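Local coordinates for potential RNA-dependent RNA polymerase (Human picobirnavirus, PDB 5I62), which is an RNA-directed RNA polymerase that joins ribonucleoside triphosphates into RNA, probably serving both transcription and genome replication of a small double-stranded RNA virus, at residues G424-Q429 and L448-N453; Y417-A422 and E461-F466. All blocks are in the same frame, centred on the assembly; numbering follows the deposited sequence.

Interaction 1 of 2, residues G424-Q429 and L448-N453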
ATOM      1  N   GLY A 424       3.282   5.310 -18.325  1.00 18.14           N
ATOM      2  CA  GLY A 424       4.588   5.213 -17.690  1.00 22.81           C
ATOM      3  C   GLY A 424       4.860   3.822 -17.146  1.00 20.73           C
ATOM      4  O   GLY A 424       5.966   3.291 -17.277  1.00 21.17           O
ATOM      5  N   ARG A 425       3.841   3.201 -16.540  1.00 19.57           N
ATOM      6  CA  ARG A 425       4.014   1.863 -15.983  1.00 20.08           C
ATOM      7  C   ARG A 425       4.107   0.805 -17.074  1.00 19.80           C
ATOM      8  O   ARG A 425       4.799  -0.201 -16.902  1.00 21.36           O
ATOM      9  CB  ARG A 425       2.873   1.543 -15.032  1.00 20.67           C
ATOM     10  CG  ARG A 425       2.861   2.473 -13.858  1.00 29.40           C
ATOM     11  CD  ARG A 425       2.103   1.921 -12.689  1.00 31.90           C
ATOM     12  NE  ARG A 425       2.439   2.713 -11.515  1.00 36.75           N
ATOM     13  CZ  ARG A 425       2.434   2.246 -10.276  1.00 42.03           C
ATOM     14  NH1 ARG A 425       2.102   0.978 -10.048  1.00 42.89           N
ATOM     15  NH2 ARG A 425       2.762   3.043  -9.269  1.00 41.34           N
ATOM     16  N   LEU A 426       3.387   0.991 -18.181  1.00 18.48           N
ATOM     17  CA  LEU A 426       3.526   0.065 -19.301  1.00 18.94           C
ATOM     18  C   LEU A 426       4.934   0.125 -19.883  1.00 20.82           C
ATOM     19  O   LEU A 426       5.474  -0.891 -20.344  1.00 20.34           O
ATOM     20  CB  LEU A 426       2.485   0.387 -20.368  1.00 17.54           C
ATOM     21  CG  LEU A 426       1.037   0.083 -19.990  1.00 18.71           C
ATOM     22  CD1 LEU A 426       0.089   0.597 -21.064  1.00 21.01           C
ATOM     23  CD2 LEU A 426       0.841  -1.405 -19.755  1.00 19.22           C
ATOM     24  N   ALA A 427       5.550   1.305 -19.864  1.00 18.58           N
ATOM     25  CA  ALA A 427       6.836   1.492 -20.522  1.00 19.13           C
ATOM     26  C   ALA A 427       8.022   1.155 -19.623  1.00 22.02           C
ATOM     27  O   ALA A 427       9.093   0.790 -20.122  1.00 21.61           O
ATOM     28  CB  ALA A 427       6.951   2.930 -21.025  1.00 20.36           C
ATOM     29  N   MET A 428       7.847   1.240 -18.310  1.00 21.50           N
ATOM     30  CA  MET A 428       8.935   1.149 -17.345  1.00 22.78           C
ATOM     31  C   MET A 428       8.585   0.130 -16.278  1.00 27.58           C
ATOM     32  O   MET A 428       7.465   0.126 -15.771  1.00 31.05           O
ATOM     33  CB  MET A 428       9.182   2.490 -16.669  1.00 23.54           C
ATOM     34  CG  MET A 428       9.624   3.572 -17.603  1.00 24.87           C
ATOM     35  SD  MET A 428      11.364   3.308 -17.894  1.00 29.00           S
ATOM     36  CE  MET A 428      11.792   4.844 -18.722  1.00 25.42           C
ATOM     37  N   GLN A 429       9.543  -0.706 -15.901  1.00 27.27           N
ATOM     38  CA  GLN A 429       9.265  -1.688 -14.871  1.00 30.31           C
ATOM     39  C   GLN A 429      10.242  -1.555 -13.716  1.00 28.34           C
ATOM     40  O   GLN A 429      11.326  -0.978 -13.839  1.00 23.33           O
ATOM     41  CB  GLN A 429       9.293  -3.110 -15.430  1.00 32.77           C
ATOM     42  CG  GLN A 429      10.603  -3.503 -16.050  1.00 31.29           C
ATOM     43  CD  GLN A 429      10.454  -4.748 -16.898  1.00 44.39           C
ATOM     44  OE1 GLN A 429       9.372  -5.350 -16.942  1.00 43.12           O
ATOM     45  NE2 GLN A 429      11.537  -5.155 -17.569  1.00 41.36           N
ATOM     46  N   LEU A 448      -1.901  -6.020 -18.880  1.00 19.08           N
ATOM     47  CA  LEU A 448      -3.351  -6.033 -18.680  1.00 21.60           C
ATOM     48  C   LEU A 448      -3.720  -5.513 -17.299  1.00 19.01           C
ATOM     49  O   LEU A 448      -4.695  -4.772 -17.146  1.00 22.04           O
ATOM     50  CB  LEU A 448      -3.904  -7.445 -18.867  1.00 20.44           C
ATOM     51  CG  LEU A 448      -3.684  -8.059 -20.253  1.00 22.65           C
ATOM     52  CD1 LEU A 448      -4.235  -9.484 -20.303  1.00 23.49           C
ATOM     53  CD2 LEU A 448      -4.326  -7.197 -21.316  1.00 24.07           C
ATOM     54  N   SER A 449      -2.966  -5.914 -16.276  1.00 24.69           N
ATOM     55  CA  SER A 449      -3.266  -5.443 -14.932  1.00 21.88           C
ATOM     56  C   SER A 449      -3.116  -3.930 -14.824  1.00 24.21           C
ATOM     57  O   SER A 449      -3.858  -3.286 -14.073  1.00 25.40           O
ATOM     58  CB  SER A 449      -2.386  -6.164 -13.920  1.00 27.49           C
ATOM     59  OG  SER A 449      -1.039  -5.747 -14.048  1.00 34.17           O
ATOM     60  N   ILE A 450      -2.174  -3.341 -15.567  1.00 22.51           N
ATOM     61  CA  ILE A 450      -2.042  -1.885 -15.571  1.00 20.17           C
ATOM     62  C   ILE A 450      -3.213  -1.255 -16.307  1.00 18.68           C
ATOM     63  O   ILE A 450      -3.867  -0.339 -15.798  1.00 22.14           O
ATOM     64  CB  ILE A 450      -0.701  -1.457 -16.197  1.00 22.63           C
ATOM     65  CG1 ILE A 450       0.475  -1.894 -15.316  1.00 23.73           C
ATOM     66  CG2 ILE A 450      -0.683   0.058 -16.433  1.00 21.72           C
ATOM     67  CD1 ILE A 450       1.822  -1.898 -16.050  1.00 22.18           C
ATOM     68  N   ILE A 451      -3.487  -1.737 -17.522  1.00 17.75           N
ATOM     69  CA  ILE A 451      -4.508  -1.119 -18.365  1.00 17.89           C
ATOM     70  C   ILE A 451      -5.886  -1.249 -17.729  1.00 20.69           C
ATOM     71  O   ILE A 451      -6.724  -0.349 -17.853  1.00 20.76           O
ATOM     72  CB  ILE A 451      -4.470  -1.719 -19.787  1.00 20.96           C
ATOM     73  CG1 ILE A 451      -3.186  -1.298 -20.505  1.00 18.99           C
ATOM     74  CG2 ILE A 451      -5.716  -1.308 -20.600  1.00 22.32           C
ATOM     75  CD1 ILE A 451      -2.792  -2.181 -21.715  1.00 18.38           C
ATOM     76  N   GLU A 452      -6.131  -2.347 -17.006  1.00 20.77           N
ATOM     77  CA  GLU A 452      -7.442  -2.550 -16.391  1.00 23.03           C
ATOM     78  C   GLU A 452      -7.834  -1.372 -15.499  1.00 23.05           C
ATOM     79  O   GLU A 452      -9.023  -1.073 -15.351  1.00 24.47           O
ATOM     80  CB  GLU A 452      -7.455  -3.869 -15.606  1.00 25.14           C
ATOM     81  CG  GLU A 452      -8.795  -4.248 -14.925  1.00 26.78           C
ATOM     82  CD  GLU A 452      -9.997  -4.295 -15.877  1.00 30.54           C
ATOM     83  OE1 GLU A 452      -9.813  -4.190 -17.113  1.00 29.51           O
ATOM     84  OE2 GLU A 452     -11.143  -4.455 -15.380  1.00 29.84           O
ATOM     85  N   ASN A 453      -6.847  -0.665 -14.946  1.00 19.94           N
ATOM     86  CA  ASN A 453      -7.123   0.470 -14.072  1.00 22.15           C
ATOM     87  C   ASN A 453      -7.908   1.578 -14.766  1.00 19.47           C
ATOM     88  O   ASN A 453      -8.673   2.287 -14.105  1.00 20.30           O
ATOM     89  CB  ASN A 453      -5.816   1.023 -13.519  1.00 19.30           C
ATOM     90  CG  ASN A 453      -5.157   0.077 -12.562  1.00 25.26           C
ATOM     91  OD1 ASN A 453      -5.784  -0.381 -11.609  1.00 30.29           O
ATOM     92  ND2 ASN A 453      -3.899  -0.242 -12.814  1.00 28.39           N
TER
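Ile450 places its CG1 anti to the carbonyl carbon (chi1 -67°) and then runs on nearly extended (chi2 162°), which carries CD1 across to the helix of Arg425 and Leu426. There Ile450 CD1 lies 3.7 Å from Arg425 CB and 3.5 Å from Arg425 O, so a methyl group meets both the root of a side chain and the backbone of the facing helix. Leu426 slides past Ile450 in the reverse direction, and Leu426 CD2 rests 3.9 Å from Ile450 CD1. The other branch, Leu426 CD1, reaches 3.8 Å from Ile451 CG1, the two side chains crossing at about a right angle. The forked end of leucine suits this place, since its two methyls reach both isoleucines, CD2 chiefly Ile450 and CD1 Ile451. Of its side chain, Arg425 lends CB; the chain then leads away, and NE forms a salt bridge with Glu190. Arg446 NH2 hydrogen-bonds to Arg425 O, the same carbonyl that Ile450 CD1 approaches. Around these residues, Cys467 touches both Leu426 and Ile451, bringing in helix 460-469. The contact thus joins the end of helix 419-427 to helix 441-451, in what is probably the polymerase's thumb. No hydrogen bond links the two segments, so their cohesion rests on the fit of buried aliphatic branches, while Arg425 NE and O find their partners in Glu190 and Arg446.

Interaction 2 of 2, residues Y417-A422 and E461-F466; sequences YSTMRA and EEFLDF
Thr419 OG1 is gripped by two groups, the indole NE1 of Trp51 and the carboxylate oxygen OE2 of Glu69, at the start of a helix N-capped by Ser418. The cap is a nearly straight bond: Arg421 N donates to Ser418 OG at 3.0 Å and 174°. Ser418 OG also bonds to Glu69 OE1, so a single carboxylate holds both the capping serine and the first helical residue, Thr419. A chi1 of 57° sets Thr419 OG1 between the backbone N and the carbonyl carbon, where it meets Glu69 and Trp51, and leaves CB and CG2 to Phe463 of helix 460-469. Thr419 CB sits over one face of the Phe463 ring, 4.0 Å from the centroid and displaced toward the rim, a CH-pi contact; Thr419 CG2 follows, 3.9 Å from Phe463 CG. Threonine suits the spot by pairing a polar branch with an apolar one. Phe463 gets there with CG anti to the backbone N (chi1 -174°), and Trp51 packs edge-to-face against the same ring. Within this contact, probably in the polymerase thumb, the link between the two helices runs through Phe463. One turn on, the short side chain of Ala422 lets the ring come close, Ala422 CB meeting it obliquely, 3.8 Å from Phe463 CZ.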
ATOM      1  N   TYR A 417      -8.632   6.333 -13.507  1.00 17.72           N
ATOM      2  CA  TYR A 417      -7.193   6.221 -13.365  1.00 16.50           C
ATOM      3  C   TYR A 417      -6.515   7.016 -14.478  1.00 19.49           C
ATOM      4  O   TYR A 417      -7.041   7.139 -15.585  1.00 20.14           O
ATOM      5  CB  TYR A 417      -6.795   4.752 -13.409  1.00 18.57           C
ATOM      6  CG  TYR A 417      -5.398   4.428 -12.937  1.00 20.51           C
ATOM      7  CD1 TYR A 417      -5.143   4.151 -11.601  1.00 18.56           C
ATOM      8  CD2 TYR A 417      -4.351   4.350 -13.839  1.00 20.60           C
ATOM      9  CE1 TYR A 417      -3.856   3.822 -11.166  1.00 23.04           C
ATOM     10  CE2 TYR A 417      -3.072   4.024 -13.428  1.00 22.65           C
ATOM     11  CZ  TYR A 417      -2.829   3.759 -12.092  1.00 24.48           C
ATOM     12  OH  TYR A 417      -1.558   3.443 -11.699  1.00 23.74           O
ATOM     13  N   SER A 418      -5.354   7.584 -14.169  1.00 18.93           N
ATOM     14  CA  SER A 418      -4.631   8.380 -15.153  1.00 19.80           C
ATOM     15  C   SER A 418      -4.091   7.496 -16.273  1.00 19.92           C
ATOM     16  O   SER A 418      -3.323   6.566 -16.013  1.00 16.74           O
ATOM     17  CB  SER A 418      -3.478   9.118 -14.484  1.00 19.91           C
ATOM     18  OG  SER A 418      -2.616   9.671 -15.458  1.00 20.57           O
ATOM     19  N   THR A 419      -4.462   7.801 -17.520  1.00 18.10           N
ATOM     20  CA  THR A 419      -3.830   7.108 -18.642  1.00 18.98           C
ATOM     21  C   THR A 419      -2.347   7.438 -18.726  1.00 19.65           C
ATOM     22  O   THR A 419      -1.543   6.607 -19.172  1.00 20.73           O
ATOM     23  CB  THR A 419      -4.516   7.457 -19.963  1.00 22.44           C
ATOM     24  OG1 THR A 419      -4.488   8.884 -20.173  1.00 23.41           O
ATOM     25  CG2 THR A 419      -5.956   6.959 -19.965  1.00 22.15           C
ATOM     26  N   MET A 420      -1.960   8.652 -18.324  1.00 20.51           N
ATOM     27  CA  MET A 420      -0.541   9.008 -18.363  1.00 19.59           C
ATOM     28  C   MET A 420       0.253   8.159 -17.380  1.00 18.94           C
ATOM     29  O   MET A 420       1.324   7.634 -17.713  1.00 18.93           O
ATOM     30  CB  MET A 420      -0.330  10.500 -18.086  1.00 19.15           C
ATOM     31  CG  MET A 420      -0.873  11.437 -19.180  1.00 24.57           C
ATOM     32  SD  MET A 420      -0.124  11.174 -20.814  1.00 27.36           S
ATOM     33  CE  MET A 420       1.594  11.253 -20.432  1.00 29.70           C
ATOM     34  N   ARG A 421      -0.261   8.009 -16.162  1.00 17.42           N
ATOM     35  CA  ARG A 421       0.382   7.114 -15.205  1.00 19.30           C
ATOM     36  C   ARG A 421       0.432   5.688 -15.735  1.00 19.14           C
ATOM     37  O   ARG A 421       1.454   4.998 -15.590  1.00 18.51           O
ATOM     38  CB  ARG A 421      -0.338   7.158 -13.864  1.00 18.02           C
ATOM     39  CG  ARG A 421       0.338   6.318 -12.775  1.00 21.32           C
ATOM     40  CD  ARG A 421      -0.248   6.683 -11.429  1.00 24.89           C
ATOM     41  NE  ARG A 421       0.394   6.053 -10.278  1.00 27.90           N
ATOM     42  CZ  ARG A 421       1.514   6.481  -9.701  1.00 32.27           C
ATOM     43  NH1 ARG A 421       2.178   7.533 -10.188  1.00 26.39           N
ATOM     44  NH2 ARG A 421       1.984   5.845  -8.634  1.00 31.55           N
ATOM     45  N   ALA A 422      -0.660   5.232 -16.359  1.00 18.47           N
ATOM     46  CA  ALA A 422      -0.680   3.892 -16.939  1.00 19.01           C
ATOM     47  C   ALA A 422       0.424   3.730 -17.977  1.00 18.29           C
ATOM     48  O   ALA A 422       1.152   2.731 -17.974  1.00 18.38           O
ATOM     49  CB  ALA A 422      -2.051   3.599 -17.553  1.00 18.92           C
ATOM     50  N   GLU A 461     -11.241   3.389 -24.713  1.00 27.54           N
ATOM     51  CA  GLU A 461     -11.200   2.604 -25.946  1.00 28.39           C
ATOM     52  C   GLU A 461     -10.088   3.086 -26.862  1.00 28.01           C
ATOM     53  O   GLU A 461      -9.382   2.272 -27.473  1.00 28.70           O
ATOM     54  CB  GLU A 461     -12.544   2.662 -26.678  1.00 34.27           C
ATOM     55  CG  GLU A 461     -13.716   2.129 -25.887  1.00 31.86           C
ATOM     56  CD  GLU A 461     -13.654   0.616 -25.662  1.00 40.85           C
ATOM     57  OE1 GLU A 461     -12.756  -0.065 -26.221  1.00 37.56           O
ATOM     58  OE2 GLU A 461     -14.505   0.102 -24.899  1.00 46.25           O
ATOM     59  N   GLU A 462      -9.941   4.410 -26.996  1.00 26.12           N
ATOM     60  CA  GLU A 462      -8.812   4.955 -27.735  1.00 30.01           C
ATOM     61  C   GLU A 462      -7.505   4.569 -27.066  1.00 29.49           C
ATOM     62  O   GLU A 462      -6.528   4.219 -27.741  1.00 26.47           O
ATOM     63  CB  GLU A 462      -8.921   6.474 -27.840  1.00 27.03           C
ATOM     64  CG  GLU A 462     -10.097   6.968 -28.681  1.00 35.74           C
ATOM     65  CD  GLU A 462     -11.416   7.028 -27.911  1.00 38.97           C
ATOM     66  OE1 GLU A 462     -11.508   6.481 -26.786  1.00 37.41           O
ATOM     67  OE2 GLU A 462     -12.378   7.628 -28.439  1.00 51.54           O
ATOM     68  N   PHE A 463      -7.478   4.613 -25.733  1.00 24.92           N
ATOM     69  CA  PHE A 463      -6.266   4.261 -25.014  1.00 21.38           C
ATOM     70  C   PHE A 463      -5.877   2.813 -25.281  1.00 22.29           C
ATOM     71  O   PHE A 463      -4.696   2.513 -25.496  1.00 21.21           O
ATOM     72  CB  PHE A 463      -6.447   4.506 -23.522  1.00 21.83           C
ATOM     73  CG  PHE A 463      -5.193   4.299 -22.737  1.00 20.53           C
ATOM     74  CD1 PHE A 463      -4.136   5.187 -22.871  1.00 22.91           C
ATOM     75  CD2 PHE A 463      -5.055   3.204 -21.891  1.00 17.67           C
ATOM     76  CE1 PHE A 463      -2.965   5.009 -22.157  1.00 21.28           C
ATOM     77  CE2 PHE A 463      -3.882   3.017 -21.165  1.00 20.77           C
ATOM     78  CZ  PHE A 463      -2.835   3.925 -21.302  1.00 21.70           C
ATOM     79  N   LEU A 464      -6.864   1.909 -25.308  1.00 21.59           N
ATOM     80  CA  LEU A 464      -6.579   0.501 -25.574  1.00 24.51           C
ATOM     81  C   LEU A 464      -6.034   0.298 -26.986  1.00 24.39           C
ATOM     82  O   LEU A 464      -5.078  -0.458 -27.184  1.00 22.10           O
ATOM     83  CB  LEU A 464      -7.836  -0.331 -25.363  1.00 23.89           C
ATOM     84  CG  LEU A 464      -7.637  -1.837 -25.503  1.00 26.76           C
ATOM     85  CD1 LEU A 464      -6.615  -2.355 -24.483  1.00 24.77           C
ATOM     86  CD2 LEU A 464      -8.972  -2.549 -25.353  1.00 27.16           C
ATOM     87  N   ASP A 465      -6.641   0.953 -27.983  1.00 25.41           N
ATOM     88  CA  ASP A 465      -6.127   0.856 -29.344  1.00 26.31           C
ATOM     89  C   ASP A 465      -4.706   1.397 -29.419  1.00 26.48           C
ATOM     90  O   ASP A 465      -3.851   0.833 -30.109  1.00 27.77           O
ATOM     91  CB  ASP A 465      -7.037   1.606 -30.315  1.00 29.70           C
ATOM     92  CG  ASP A 465      -8.391   0.925 -30.510  1.00 30.99           C
ATOM     93  OD1 ASP A 465      -8.488  -0.304 -30.309  1.00 34.17           O
ATOM     94  OD2 ASP A 465      -9.365   1.628 -30.865  1.00 37.71           O
ATOM     95  N   PHE A 466      -4.429   2.482 -28.695  1.00 21.31           N
ATOM     96  CA  PHE A 466      -3.068   2.997 -28.623  1.00 23.93           C
ATOM     97  C   PHE A 466      -2.113   1.975 -28.015  1.00 21.91           C
ATOM     98  O   PHE A 466      -0.986   1.809 -28.488  1.00 23.39           O
ATOM     99  CB  PHE A 466      -3.041   4.290 -27.807  1.00 23.72           C
ATOM    100  CG  PHE A 466      -1.685   4.931 -27.738  1.00 25.17           C
ATOM    101  CD1 PHE A 466      -1.202   5.674 -28.801  1.00 29.27           C
ATOM    102  CD2 PHE A 466      -0.883   4.777 -26.617  1.00 25.75           C
ATOM    103  CE1 PHE A 466       0.045   6.275 -28.738  1.00 28.85           C
ATOM    104  CE2 PHE A 466       0.372   5.368 -26.548  1.00 24.23           C
ATOM    105  CZ  PHE A 466       0.837   6.118 -27.611  1.00 24.72           C
TER

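Overall arrangement
Helix 419-427 supplies the first partner of both contacts: interaction 2 uses its start and interaction 1 its end. From there the chain passes through strand 428-429, which pairs with strand 34-35 near the N terminus, and through helix 435-438. Helix 441-451 then returns to close the shorter loop at interaction 1. The chain continues into helix 460-469, which closes the longer loop at interaction 2, so the first loop lies wholly within the second. The centres of the contacts are about 9 Å apart, and they touch directly: Ile450 CG2 comes 3.6 Å from Ala422 O. Together they tie helices 419-427, 441-451 and 460-469 into one buried cluster.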